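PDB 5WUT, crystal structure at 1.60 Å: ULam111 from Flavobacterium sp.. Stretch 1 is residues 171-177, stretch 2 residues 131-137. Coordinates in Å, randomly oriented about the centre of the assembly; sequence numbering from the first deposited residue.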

# COMPACT_ATOMS: atom_id res chain seq x y z
N LYS A 171 -11.66 -16.24 0.54
CA LYS A 171 -11.51 -14.83 0.23
C LYS A 171 -10.45 -14.55 -0.82
O LYS A 171 -9.59 -15.39 -1.12
CB LYS A 171 -11.19 -14.03 1.49
CG LYS A 171 -9.96 -14.49 2.21
CD LYS A 171 -9.56 -13.48 3.27
CE LYS A 171 -8.40 -14.02 4.07
NZ LYS A 171 -7.16 -14.05 3.26
N MET A 172 -10.53 -13.34 -1.37
CA MET A 172 -9.58 -12.85 -2.35
C MET A 172 -8.96 -11.56 -1.83
O MET A 172 -9.65 -10.54 -1.72
CB MET A 172 -10.28 -12.59 -3.69
CG MET A 172 -9.35 -12.42 -4.88
SD MET A 172 -8.78 -14.02 -5.49
CE MET A 172 -10.28 -14.70 -6.18
N ASP A 173 -7.67 -11.61 -1.49
CA ASP A 173 -6.92 -10.43 -1.04
C ASP A 173 -6.07 -9.89 -2.18
O ASP A 173 -5.43 -10.68 -2.89
CB ASP A 173 -5.99 -10.76 0.13
CG ASP A 173 -6.70 -10.98 1.45
OD1 ASP A 173 -6.15 -11.74 2.27
OD2 ASP A 173 -7.77 -10.39 1.71
N PHE A 174 -6.02 -8.57 -2.35
CA PHE A 174 -5.21 -7.95 -3.39
C PHE A 174 -4.12 -7.09 -2.77
O PHE A 174 -4.40 -6.33 -1.83
CB PHE A 174 -6.08 -7.08 -4.30
CG PHE A 174 -7.13 -7.83 -5.10
CD1 PHE A 174 -8.29 -8.29 -4.49
CD2 PHE A 174 -6.98 -8.01 -6.48
CE1 PHE A 174 -9.27 -8.96 -5.24
CE2 PHE A 174 -7.95 -8.66 -7.22
CZ PHE A 174 -9.09 -9.15 -6.60
N PHE A 175 -2.89 -7.21 -3.28
CA PHE A 175 -1.74 -6.49 -2.75
C PHE A 175 -1.00 -5.71 -3.81
O PHE A 175 -0.78 -6.20 -4.92
CB PHE A 175 -0.73 -7.45 -2.08
CG PHE A 175 -1.33 -8.35 -1.04
CD1 PHE A 175 -2.00 -9.51 -1.40
CD2 PHE A 175 -1.16 -8.07 0.31
CE1 PHE A 175 -2.54 -10.33 -0.44
CE2 PHE A 175 -1.67 -8.91 1.28
CZ PHE A 175 -2.38 -10.05 0.91
N VAL A 176 -0.61 -4.48 -3.49
CA VAL A 176 0.32 -3.76 -4.32
C VAL A 176 1.52 -3.41 -3.48
O VAL A 176 1.37 -2.88 -2.38
CB VAL A 176 -0.32 -2.50 -4.93
CG1 VAL A 176 0.67 -1.78 -5.83
CG2 VAL A 176 -1.56 -2.88 -5.72
N ASP A 177 2.71 -3.75 -3.97
CA ASP A 177 3.95 -3.58 -3.22
C ASP A 177 3.81 -4.11 -1.80
O ASP A 177 4.26 -3.49 -0.84
CB ASP A 177 4.38 -2.11 -3.22
CG ASP A 177 4.75 -1.61 -4.61
OD1 ASP A 177 5.19 -2.41 -5.45
OD2 ASP A 177 4.60 -0.41 -4.86
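Stretch 2 131-137: MVFTSLH

Stretch 2 is extended over its whole length: residues 131 to 137 form a single strand, with phi between -149° and -125° and psi between 128° and 163°. It lies against the strand 172-176 of stretch 1, with the N-to-C directions at 163°, so the two run nearly antiparallel. They are not neighbours hydrogen-bonded in one sheet. The axes come no closer than 8.6 Å, no hydrogen bond passes between the stretches, and what fills the gap is mostly side chain. This is packing of one strand over another, and the 280 Å² buried between them, both sides summed, comes mostly from a few residues.

The register follows from the nearest CA pairs. The CA of Phe-174 lies 6.9 Å from the CA of Thr-134, whereas the CA atoms of Met-172 and Leu-136 are 9.2 Å apart and those of Val-176 and Val-132 are 9.0 Å apart. Numbers rise along one strand as they fall along the other, as the direction requires, and the backbones are nearest at the middle pair. The alternation of an extended chain explains why the side chains of every second residue do most of the packing: the CA-to-CB bonds of Met-172, Phe-174 and Val-176 point toward stretch 2, and those of Val-132 and Thr-134 point toward stretch 1. Ser-135 points away and contributes its backbone O. Phe-175 also points away, and makes no contact.

Phe-174 is the centre of the contact, with 82 Å² covered, the largest share of any residue. Its chi1 of -64° (m) directs the ring along stretch 2 toward Leu-136, and chi2 of 75° sets the tilt of the ring plane, so that it touches three successive residues. Near the start of the ring, CD2 of Phe-174 is 3.5 Å from CB of Thr-134, the shortest approach between the stretches. At its far end, CZ of Phe-174 lies 3.8 Å from the backbone O of Ser-135 and 3.7 Å from CD1 of Leu-136. The Leu-136 methyl sits at the ring edge, near its plane; Thr-134 and Ser-135 approach obliquely.

Thr-134, with 56 Å² covered, is the counterpart of Phe-174 in both register and distance. Its chi1 is 54° (p), and its closest contact with the ring is through carbon.

Leu-136, covered over 51 Å², reaches the interface differently. Its CA-to-CB bond points sideways, but with chi1 at -67° (m) and chi2 at -45° (m) the end of the side chain comes nearer to stretch 1. CD1 of Leu-136 therefore meets Phe-174 and also lies 4.3 Å from CG of Met-172, a looser apolar contact that extends the packing toward the start of the strand.

At the other end, CG2 of Val-176 faces CG2 of Val-132 at 4.3 Å. The contact stops short of both termini of stretch 1: Asp-177 is out of reach, and so is Lys-171, whose NZ instead forms a salt bridge with OD1 of Asp-173 at 2.7 Å.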

# COMPACT_ATOMS: atom_id res chain seq x y z
N MET A 131 -3.11 5.95 -10.19
CA MET A 131 -4.20 5.10 -9.70
C MET A 131 -4.06 3.70 -10.27
O MET A 131 -3.69 3.53 -11.43
CB MET A 131 -5.58 5.65 -10.10
CG MET A 131 -5.90 7.07 -9.66
SD MET A 131 -6.19 7.17 -7.89
CE MET A 131 -5.70 8.88 -7.60
N VAL A 132 -4.36 2.70 -9.45
CA VAL A 132 -4.56 1.34 -9.97
C VAL A 132 -5.90 0.79 -9.49
O VAL A 132 -6.47 1.28 -8.51
CB VAL A 132 -3.45 0.38 -9.55
CG1 VAL A 132 -2.11 0.89 -10.05
CG2 VAL A 132 -3.45 0.20 -8.04
N PHE A 133 -6.38 -0.24 -10.17
CA PHE A 133 -7.68 -0.82 -9.87
C PHE A 133 -7.51 -2.30 -9.62
O PHE A 133 -6.69 -2.93 -10.28
CB PHE A 133 -8.66 -0.58 -11.03
CG PHE A 133 -8.83 0.87 -11.39
CD1 PHE A 133 -7.92 1.52 -12.21
CD2 PHE A 133 -9.91 1.59 -10.90
CE1 PHE A 133 -8.08 2.86 -12.54
CE2 PHE A 133 -10.07 2.93 -11.22
CZ PHE A 133 -9.15 3.56 -12.04
N THR A 134 -8.23 -2.84 -8.64
CA THR A 134 -8.27 -4.27 -8.36
C THR A 134 -9.73 -4.66 -8.28
O THR A 134 -10.49 -4.02 -7.57
CB THR A 134 -7.55 -4.63 -7.05
OG1 THR A 134 -8.10 -3.84 -5.98
CG2 THR A 134 -6.07 -4.34 -7.17
N SER A 135 -10.12 -5.69 -9.04
CA SER A 135 -11.54 -5.97 -9.27
C SER A 135 -11.84 -7.44 -9.48
O SER A 135 -10.96 -8.24 -9.81
CB SER A 135 -12.06 -5.22 -10.50
OG SER A 135 -11.56 -3.90 -10.59
N LEU A 136 -13.13 -7.75 -9.33
CA LEU A 136 -13.71 -9.05 -9.68
C LEU A 136 -14.87 -8.83 -10.64
O LEU A 136 -15.59 -7.86 -10.50
CB LEU A 136 -14.22 -9.81 -8.45
CG LEU A 136 -13.23 -10.31 -7.40
CD1 LEU A 136 -12.01 -11.01 -7.98
CD2 LEU A 136 -12.84 -9.18 -6.50
N HIS A 137 -15.04 -9.74 -11.59
CA HIS A 137 -16.24 -9.77 -12.43
C HIS A 137 -16.85 -11.15 -12.32
O HIS A 137 -16.15 -12.16 -12.42
CB HIS A 137 -15.92 -9.46 -13.89
CG HIS A 137 -15.34 -8.10 -14.09
ND1 HIS A 137 -16.09 -7.02 -14.50
CD2 HIS A 137 -14.08 -7.64 -13.88
CE1 HIS A 137 -15.31 -5.96 -14.57
NE2 HIS A 137 -14.09 -6.30 -14.19